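Local coordinates for protein tryptophan halogenase superfamily (Brevundimonas sp. BAL3, PDB 6FRL) that acts as a flavin-dependent halogenase that prefers bromination over chlorination, probably using reduced FAD and molecular oxygen to oxidise the halide, at residues G23-A28 with L357-I362; E56-T61 with T353-I358; L219-S224 with V338-S343. All coordinates share one frame; numbering follows the deposited sequence.

Interaction 1: residues G23-A28 with L357-I362; sequences GWMTAA and LIETGI
Met25 meets Ile358 and Glu359 through the end of its side chain. Its chain bends at chi3 (73°), which brings the methyl group back onto helix 354-367: Met25 CE lies 3.6 Å from Glu359 CG, on the aliphatic part of the acid. The same methyl is 3.7 Å from Ile358 CG2, and Met25 SD rests beside that branch too, the two side chains crossing at about a right angle. One turn on, Ile362 supplies the second half of the contact. Its CD1 enters beside helix 20-33 between two residues, 4.0 Å from Met25 CB and 3.7 Å from Thr26 OG1. That hydroxyl has its polar partner in Ala22 O, one turn back in its own helix, and meets the isoleucine by packing alone. No hydrogen bond crosses the interface.

This tight side is wholly buried, whereas the far flank of helix 354-367, with Leu357 and Thr360, is partly exposed and plays no part. The segment axes approach to 10.2 Å and cross at -33°, roughly parallel. Around them, Ile62 and Phe65 of helix 61-68 pack against Met25 and Glu359, Leu176 of helix 169-182 reaches Met25, and Ile340, just after strand 337-339, touches Thr26 and Ile358.

Interaction 2: residues E56-T61 with T353-I358; sequences EATIPT and TSIALI
Glu56 OE2, Ala57 O and Ile355 N close on a single water that joins the two segments. The water accepts from Ile355 N at 2.9 Å, an amide in the first turn of helix 354-367. It spends its protons on the other two groups: Ala57 O takes one at 2.9 Å and Glu56 OE2 the other at a longer 3.3 Å. The water thus links the end of strand 55-57 to the opening turn of the helix.

The same carboxylate also lies against the Ile355 side chain, with Glu56 OE2 3.5 Å from Ile355 CG1 and its CD carbon near Ile355 CD1. Next along, Thr58 offers its methyl, CG2, to Ile355 CG2 at a loose 4.2 Å. Its hydroxyl is engaged with Leu165 O of strand 164-168, which helps to hold the rotation that turns the methyl to the isoleucine. Ile59 completes the apolar strip. CG1 takes the crowded position between backbone N and carbonyl carbon (chi1 59°), and the extended chain beyond it lays CD1 3.7 Å from Ala356 CB. A second water closes the far end, 2.9 Å from Thr61 OG1 and donating to Ala356 O at 3.2 Å.

Thr58 O is bonded to Lys85, probably the counterpart of the active-site lysine of tryptophan halogenases. Segment 353-358 begins directly after Ser352, in a Glu-Ser-Thr sequence that, in relatives such as PrnA, lines the active site. Together with the Glu-Ala-Thr-Ile-Pro sequence of 56-61, part of a Gly-Glu-Ala-Thr-Ile-Pro motif familiar in this family, this is consistent with a place beside the halogenation site.

Interaction 3: residues L219-S224 with V338-S343; sequences LFVDCS and VAIGLS
Asp222 O is held by two donors from segment 338-343. Ile340 N reaches it at 3.1 Å and Ser343 OG at 2.7 Å, from opposite faces of the carbonyl plane; the hydroxyl stands well above that plane. Upstream, the pairing is regular parallel beta structure: Val338 N donates to Phe220 O at 3.0 Å, and Asp222 N to Val338 O at 2.9 Å. Val221 and Val338 share one face of the sheet, Asp222 and Ala339 the other. On the valine face, Val221 CG1 packs closely on Ile340 CG1, at 3.4 Å.

The Asp222 side chain leaves with CG anti to the backbone N (chi1 -175°). CB has Ser343 OG as its nearest neighbour across the contact, and CG lies beside Ser343 CB, which OD1 also touches at 3.7 Å. OD1 then turns to its own segment: it accepts from Ser224 N at 2.8 Å, forming an Asx turn, and from Ser224 OG, whose bond is modelled so short that its length is doubtful. OD2 completes the tip with the amides of Val230 and Ile231, at the start of helix 229-234.

Strand 219-222 lies between 13-17 and 337-339 in the parallel part of the Rossmann-type sheet. With backbone amides on both oxygens, the buried carboxylate is probably stabilised as an anion, tying the strand end to the helix that follows, while the backbone oxygen of Asp222 holds the turn after strand 337-339 through Ser343.

How the interactions relate
Helix 354-367 runs through interactions 1 and 2, which share Leu357 and Ile358 and have centres 11 Å apart. Glu359 OE2 and Thr61 OG1, 3.0 Å apart, probably form a hydrogen bond between them. Interaction 3 lies beside interaction 1, centres 9 Å apart, and Cys223 SG packs 3.7 Å from Gly23 CA, the last glycine of a probable dinucleotide-binding GxGxxG motif, in the first turn of helix 20-33. Ile358 CG1 is likewise 3.7 Å from Gly341 CA. Tartrate, probably from the crystallisation liquor, is bound nearby: the side chains of Ile358 and Cys223 are each about 5 Å from a tartrate, that of Glu56 about 6 Å, and Leu342 N bonds to one; this may mark a pocket, possibly part of the flavin site.

Interaction 1: residues G23-A28 with L357-I362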
loop_
_atom_site.group_PDB
_atom_site.type_symbol
_atom_site.label_atom_id
_atom_site.label_comp_id
_atom_site.label_asym_id
_atom_site.label_seq_id
_atom_site.Cartn_x
_atom_site.Cartn_y
_atom_site.Cartn_z
ATOM N N GLY B 23 -6.611 -10.357 -25.951
ATOM C CA GLY B 23 -6.051 -9.669 -27.116
ATOM C C GLY B 23 -6.676 -8.321 -27.419
ATOM O O GLY B 23 -5.975 -7.332 -27.666
ATOM N N TRP B 24 -7.995 -8.273 -27.397
ATOM C CA TRP B 24 -8.668 -7.041 -27.753
ATOM C C TRP B 24 -8.744 -6.043 -26.612
ATOM O O TRP B 24 -8.759 -4.864 -26.903
ATOM C CB TRP B 24 -10.036 -7.309 -28.391
ATOM C CG TRP B 24 -9.871 -7.864 -29.756
ATOM C CD1 TRP B 24 -10.187 -9.120 -30.157
ATOM C CD2 TRP B 24 -9.318 -7.207 -30.891
ATOM N NE1 TRP B 24 -9.879 -9.294 -31.488
ATOM C CE2 TRP B 24 -9.345 -8.135 -31.966
ATOM C CE3 TRP B 24 -8.801 -5.936 -31.115
ATOM C CZ2 TRP B 24 -8.883 -7.823 -33.241
ATOM C CZ3 TRP B 24 -8.330 -5.618 -32.399
ATOM C CH2 TRP B 24 -8.374 -6.570 -33.438
ATOM N N MET B 25 -8.746 -6.481 -25.338
ATOM C CA MET B 25 -8.535 -5.526 -24.224
ATOM C C MET B 25 -7.153 -4.869 -24.339
ATOM O O MET B 25 -7.040 -3.646 -24.223
ATOM C CB MET B 25 -8.688 -6.162 -22.835
ATOM C CG MET B 25 -10.139 -6.409 -22.423
ATOM S SD MET B 25 -10.244 -7.476 -20.970
ATOM C CE MET B 25 -9.692 -6.360 -19.652
ATOM N N THR B 26 -6.112 -5.673 -24.564
ATOM C CA THR B 26 -4.761 -5.140 -24.759
ATOM C C THR B 26 -4.682 -4.109 -25.940
ATOM O O THR B 26 -4.177 -2.994 -25.781
ATOM C CB THR B 26 -3.757 -6.295 -24.957
ATOM O OG1 THR B 26 -3.811 -7.182 -23.827
ATOM C CG2 THR B 26 -2.350 -5.763 -25.087
ATOM N N ALA B 27 -5.219 -4.481 -27.101
ATOM C CA ALA B 27 -5.232 -3.616 -28.279
ATOM C C ALA B 27 -5.932 -2.299 -28.004
ATOM O O ALA B 27 -5.393 -1.221 -28.332
ATOM C CB ALA B 27 -5.898 -4.316 -29.471
ATOM N N ALA B 28 -7.117 -2.377 -27.407
ATOM C CA ALA B 28 -7.887 -1.144 -27.141
ATOM C C ALA B 28 -7.165 -0.209 -26.161
ATOM O O ALA B 28 -7.091 1.022 -26.390
ATOM C CB ALA B 28 -9.274 -1.474 -26.631
ATOM N N LEU B 357 -7.195 -10.025 -13.964
ATOM C CA LEU B 357 -5.762 -10.309 -14.145
ATOM C C LEU B 357 -5.205 -9.808 -15.487
ATOM O O LEU B 357 -4.003 -9.444 -15.588
ATOM C CB LEU B 357 -5.475 -11.787 -13.922
ATOM C CG LEU B 357 -5.635 -12.276 -12.444
ATOM C CD1 LEU B 357 -5.932 -13.753 -12.386
ATOM C CD2 LEU B 357 -4.421 -11.958 -11.556
ATOM N N ILE B 358 -6.069 -9.759 -16.504
ATOM C CA ILE B 358 -5.776 -9.084 -17.788
ATOM C C ILE B 358 -5.636 -7.594 -17.563
ATOM O O ILE B 358 -4.655 -6.998 -18.005
ATOM C CB ILE B 358 -6.858 -9.387 -18.852
ATOM C CG1 ILE B 358 -6.744 -10.864 -19.282
ATOM C CG2 ILE B 358 -6.735 -8.469 -20.066
ATOM C CD1 ILE B 358 -8.025 -11.461 -19.808
ATOM N N GLU B 359 -6.586 -6.998 -16.847
ATOM C CA GLU B 359 -6.534 -5.558 -16.541
ATOM C C GLU B 359 -5.241 -5.136 -15.795
ATOM O O GLU B 359 -4.641 -4.125 -16.105
ATOM C CB GLU B 359 -7.722 -5.131 -15.665
ATOM C CG GLU B 359 -9.122 -5.297 -16.215
ATOM C CD GLU B 359 -10.177 -4.960 -15.162
ATOM O OE1 GLU B 359 -10.256 -3.757 -14.764
ATOM O OE2 GLU B 359 -10.900 -5.896 -14.728
ATOM N N THR B 360 -4.864 -5.896 -14.769
ATOM C CA THR B 360 -3.693 -5.586 -13.975
ATOM C C THR B 360 -2.442 -5.760 -14.835
ATOM O O THR B 360 -1.488 -4.981 -14.708
ATOM C CB THR B 360 -3.587 -6.446 -12.701
ATOM O OG1 THR B 360 -3.642 -7.838 -13.046
ATOM C CG2 THR B 360 -4.702 -6.113 -11.694
ATOM N N GLY B 361 -2.458 -6.771 -15.712
ATOM C CA GLY B 361 -1.331 -7.007 -16.628
ATOM C C GLY B 361 -1.113 -5.847 -17.568
ATOM O O GLY B 361 0.019 -5.408 -17.756
ATOM N N ILE B 362 -2.216 -5.330 -18.114
ATOM C CA ILE B 362 -2.189 -4.182 -19.011
ATOM C C ILE B 362 -1.735 -2.914 -18.316
ATOM O O ILE B 362 -0.943 -2.173 -18.871
ATOM C CB ILE B 362 -3.553 -3.966 -19.690
ATOM C CG1 ILE B 362 -3.791 -5.073 -20.716
ATOM C CG2 ILE B 362 -3.625 -2.613 -20.394
ATOM C CD1 ILE B 362 -5.263 -5.362 -20.952
#

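Interaction 2: residues E56-T61 with T353-I358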
loop_
_atom_site.group_PDB
_atom_site.type_symbol
_atom_site.label_atom_id
_atom_site.label_comp_id
_atom_site.label_asym_id
_atom_site.label_seq_id
_atom_site.Cartn_x
_atom_site.Cartn_y
_atom_site.Cartn_z
ATOM N N GLU B 56 -19.658 -14.272 -18.312
ATOM C CA GLU B 56 -18.550 -14.115 -17.403
ATOM C C GLU B 56 -18.821 -12.994 -16.403
ATOM O O GLU B 56 -19.546 -12.034 -16.701
ATOM C CB GLU B 56 -17.292 -13.844 -18.192
ATOM C CG GLU B 56 -16.129 -14.698 -17.749
ATOM C CD GLU B 56 -14.834 -14.300 -18.428
ATOM O OE1 GLU B 56 -14.827 -14.220 -19.691
ATOM O OE2 GLU B 56 -13.829 -14.072 -17.698
ATOM N N ALA B 57 -18.272 -13.139 -15.199
ATOM C CA ALA B 57 -18.341 -12.106 -14.181
ATOM C C ALA B 57 -17.049 -11.301 -14.096
ATOM O O ALA B 57 -16.028 -11.669 -14.681
ATOM C CB ALA B 57 -18.708 -12.697 -12.819
ATOM N N THR B 58 -17.135 -10.173 -13.398
ATOM C CA THR B 58 -16.030 -9.238 -13.241
ATOM C C THR B 58 -16.025 -8.613 -11.839
ATOM O O THR B 58 -16.954 -8.840 -11.051
ATOM C CB THR B 58 -16.150 -8.078 -14.251
ATOM O OG1 THR B 58 -17.449 -7.467 -14.133
ATOM C CG2 THR B 58 -15.900 -8.559 -15.664
ATOM N N ILE B 59 -14.982 -7.837 -11.548
ATOM C CA ILE B 59 -14.929 -6.967 -10.389
ATOM C C ILE B 59 -14.996 -5.498 -10.868
ATOM O O ILE B 59 -14.905 -5.222 -12.059
ATOM C CB ILE B 59 -13.686 -7.274 -9.490
ATOM C CG1 ILE B 59 -12.360 -7.119 -10.243
ATOM C CG2 ILE B 59 -13.754 -8.685 -8.934
ATOM C CD1 ILE B 59 -11.172 -7.193 -9.310
ATOM N N PRO B 60 -15.184 -4.545 -9.942
ATOM C CA PRO B 60 -15.429 -3.165 -10.389
ATOM C C PRO B 60 -14.296 -2.445 -11.165
ATOM O O PRO B 60 -14.564 -1.439 -11.872
ATOM C CB PRO B 60 -15.742 -2.436 -9.083
ATOM C CG PRO B 60 -16.284 -3.510 -8.194
ATOM C CD PRO B 60 -15.396 -4.667 -8.487
ATOM N N THR B 61 -13.065 -2.930 -11.043
ATOM C CA THR B 61 -11.991 -2.404 -11.853
ATOM C C THR B 61 -12.401 -2.336 -13.358
ATOM O O THR B 61 -12.032 -1.396 -14.038
ATOM C CB THR B 61 -10.680 -3.214 -11.683
ATOM O OG1 THR B 61 -10.902 -4.609 -11.997
ATOM C CG2 THR B 61 -10.106 -3.081 -10.283
ATOM N N THR B 353 -11.873 -13.511 -11.289
ATOM C CA THR B 353 -10.594 -12.795 -11.374
ATOM C C THR B 353 -9.882 -12.831 -12.713
ATOM O O THR B 353 -8.867 -12.185 -12.862
ATOM C CB THR B 353 -9.587 -13.286 -10.303
ATOM O OG1 THR B 353 -9.438 -14.702 -10.411
ATOM C CG2 THR B 353 -10.042 -12.889 -8.875
ATOM N N SER B 354 -10.414 -13.565 -13.685
ATOM C CA SER B 354 -9.762 -13.755 -14.996
ATOM C C SER B 354 -9.554 -12.442 -15.752
ATOM O O SER B 354 -8.430 -12.102 -16.168
ATOM C CB SER B 354 -10.608 -14.704 -15.865
ATOM O OG SER B 354 -10.385 -16.032 -15.456
ATOM N N ILE B 355 -10.657 -11.735 -15.966
ATOM C CA ILE B 355 -10.608 -10.483 -16.639
ATOM C C ILE B 355 -9.764 -9.504 -15.803
ATOM O O ILE B 355 -8.916 -8.792 -16.350
ATOM C CB ILE B 355 -12.018 -10.019 -17.012
ATOM C CG1 ILE B 355 -12.480 -10.880 -18.204
ATOM C CG2 ILE B 355 -12.071 -8.524 -17.324
ATOM C CD1 ILE B 355 -13.908 -10.642 -18.694
ATOM N N ALA B 356 -9.948 -9.519 -14.483
ATOM C CA ALA B 356 -9.185 -8.662 -13.590
ATOM C C ALA B 356 -7.661 -8.802 -13.742
ATOM O O ALA B 356 -6.929 -7.824 -13.640
ATOM C CB ALA B 356 -9.606 -8.940 -12.158
ATOM N N LEU B 357 -7.195 -10.025 -13.964
ATOM C CA LEU B 357 -5.762 -10.309 -14.145
ATOM C C LEU B 357 -5.205 -9.808 -15.487
ATOM O O LEU B 357 -4.003 -9.444 -15.588
ATOM C CB LEU B 357 -5.475 -11.787 -13.922
ATOM C CG LEU B 357 -5.635 -12.276 -12.444
ATOM C CD1 LEU B 357 -5.932 -13.753 -12.386
ATOM C CD2 LEU B 357 -4.421 -11.958 -11.556
ATOM N N ILE B 358 -6.069 -9.759 -16.504
ATOM C CA ILE B 358 -5.776 -9.084 -17.788
ATOM C C ILE B 358 -5.636 -7.594 -17.563
ATOM O O ILE B 358 -4.655 -6.998 -18.005
ATOM C CB ILE B 358 -6.858 -9.387 -18.852
ATOM C CG1 ILE B 358 -6.744 -10.864 -19.282
ATOM C CG2 ILE B 358 -6.735 -8.469 -20.066
ATOM C CD1 ILE B 358 -8.025 -11.461 -19.808
HETATM O O HOH W 1 -13.280 -12.404 -14.917
HETATM O O HOH W 2 -8.141 -5.363 -12.012
#

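Interaction 3: residues L219-S224 with V338-S343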
loop_
_atom_site.group_PDB
_atom_site.type_symbol
_atom_site.label_atom_id
_atom_site.label_comp_id
_atom_site.label_asym_id
_atom_site.label_seq_id
_atom_site.Cartn_x
_atom_site.Cartn_y
_atom_site.Cartn_z
ATOM N N LEU B 219 7.955 -5.602 -30.151
ATOM C CA LEU B 219 7.344 -6.079 -28.903
ATOM C C LEU B 219 6.180 -7.011 -29.237
ATOM O O LEU B 219 5.288 -6.644 -29.989
ATOM C CB LEU B 219 6.860 -4.909 -28.021
ATOM C CG LEU B 219 6.124 -5.291 -26.703
ATOM C CD1 LEU B 219 7.113 -5.891 -25.725
ATOM C CD2 LEU B 219 5.383 -4.150 -25.986
ATOM N N PHE B 220 6.199 -8.200 -28.652
ATOM C CA PHE B 220 5.149 -9.181 -28.803
ATOM C C PHE B 220 4.380 -9.392 -27.497
ATOM O O PHE B 220 5.009 -9.543 -26.430
ATOM C CB PHE B 220 5.752 -10.514 -29.265
ATOM C CG PHE B 220 6.186 -10.495 -30.697
ATOM C CD1 PHE B 220 7.390 -9.904 -31.058
ATOM C CD2 PHE B 220 5.349 -10.989 -31.694
ATOM C CE1 PHE B 220 7.753 -9.825 -32.386
ATOM C CE2 PHE B 220 5.729 -10.928 -33.015
ATOM C CZ PHE B 220 6.924 -10.339 -33.363
ATOM N N VAL B 221 3.036 -9.417 -27.580
ATOM C CA VAL B 221 2.183 -9.794 -26.450
ATOM C C VAL B 221 1.542 -11.134 -26.762
ATOM O O VAL B 221 0.860 -11.279 -27.769
ATOM C CB VAL B 221 1.067 -8.766 -26.145
ATOM C CG1 VAL B 221 0.445 -9.069 -24.788
ATOM C CG2 VAL B 221 1.590 -7.336 -26.162
ATOM N N ASP B 222 1.754 -12.111 -25.896
ATOM C CA ASP B 222 1.185 -13.443 -26.095
ATOM C C ASP B 222 -0.166 -13.471 -25.413
ATOM O O ASP B 222 -0.238 -13.494 -24.184
ATOM C CB ASP B 222 2.121 -14.516 -25.521
ATOM C CG ASP B 222 1.654 -15.941 -25.789
ATOM O OD1 ASP B 222 0.478 -16.168 -26.097
ATOM O OD2 ASP B 222 2.489 -16.861 -25.675
ATOM N N CYS B 223 -1.221 -13.464 -26.233
ATOM C CA CYS B 223 -2.586 -13.721 -25.790
ATOM C C CYS B 223 -3.111 -14.974 -26.470
ATOM O O CYS B 223 -4.329 -15.107 -26.725
ATOM C CB CYS B 223 -3.502 -12.534 -26.133
ATOM S SG CYS B 223 -2.956 -10.937 -25.484
ATOM N N SER B 224 -2.206 -15.907 -26.764
ATOM C CA SER B 224 -2.578 -17.174 -27.415
ATOM C C SER B 224 -3.391 -18.151 -26.565
ATOM O O SER B 224 -3.899 -19.119 -27.117
ATOM C CB SER B 224 -1.320 -17.896 -27.913
ATOM O OG SER B 224 -0.500 -18.359 -26.841
ATOM N N VAL B 338 5.665 -10.303 -23.638
ATOM C CA VAL B 338 4.885 -10.173 -22.393
ATOM C C VAL B 338 3.681 -11.048 -22.556
ATOM O O VAL B 338 3.001 -10.949 -23.581
ATOM C CB VAL B 338 4.369 -8.745 -22.176
ATOM C CG1 VAL B 338 3.636 -8.621 -20.856
ATOM C CG2 VAL B 338 5.526 -7.782 -22.211
ATOM N N ALA B 339 3.393 -11.878 -21.549
ATOM C CA ALA B 339 2.223 -12.744 -21.603
ATOM C C ALA B 339 1.042 -12.125 -20.851
ATOM O O ALA B 339 1.176 -11.773 -19.670
ATOM C CB ALA B 339 2.575 -14.089 -21.023
ATOM N N ILE B 340 -0.108 -12.018 -21.518
ATOM C CA ILE B 340 -1.346 -11.462 -20.923
ATOM C C ILE B 340 -2.516 -12.461 -21.010
ATOM O O ILE B 340 -2.774 -13.013 -22.082
ATOM C CB ILE B 340 -1.757 -10.157 -21.647
ATOM C CG1 ILE B 340 -0.646 -9.093 -21.582
ATOM C CG2 ILE B 340 -3.068 -9.581 -21.089
ATOM C CD1 ILE B 340 -0.457 -8.457 -20.219
ATOM N N GLY B 341 -3.252 -12.642 -19.908
ATOM C CA GLY B 341 -4.341 -13.633 -19.844
ATOM C C GLY B 341 -3.848 -15.055 -19.568
ATOM O O GLY B 341 -2.820 -15.220 -18.929
ATOM N N LEU B 342 -4.555 -16.069 -20.092
ATOM C CA LEU B 342 -4.282 -17.510 -19.835
ATOM C C LEU B 342 -2.864 -18.003 -20.132
ATOM O O LEU B 342 -2.374 -18.930 -19.456
ATOM C CB LEU B 342 -5.259 -18.423 -20.563
ATOM C CG LEU B 342 -6.735 -18.529 -20.199
ATOM C CD1 LEU B 342 -7.449 -19.603 -21.046
ATOM C CD2 LEU B 342 -6.853 -18.857 -18.733
ATOM N N SER B 343 -2.207 -17.382 -21.104
ATOM C CA SER B 343 -0.806 -17.672 -21.382
ATOM C C SER B 343 0.108 -17.391 -20.199
ATOM O O SER B 343 1.184 -17.980 -20.129
ATOM C CB SER B 343 -0.307 -16.870 -22.598
ATOM O OG SER B 343 -0.324 -15.470 -22.379
#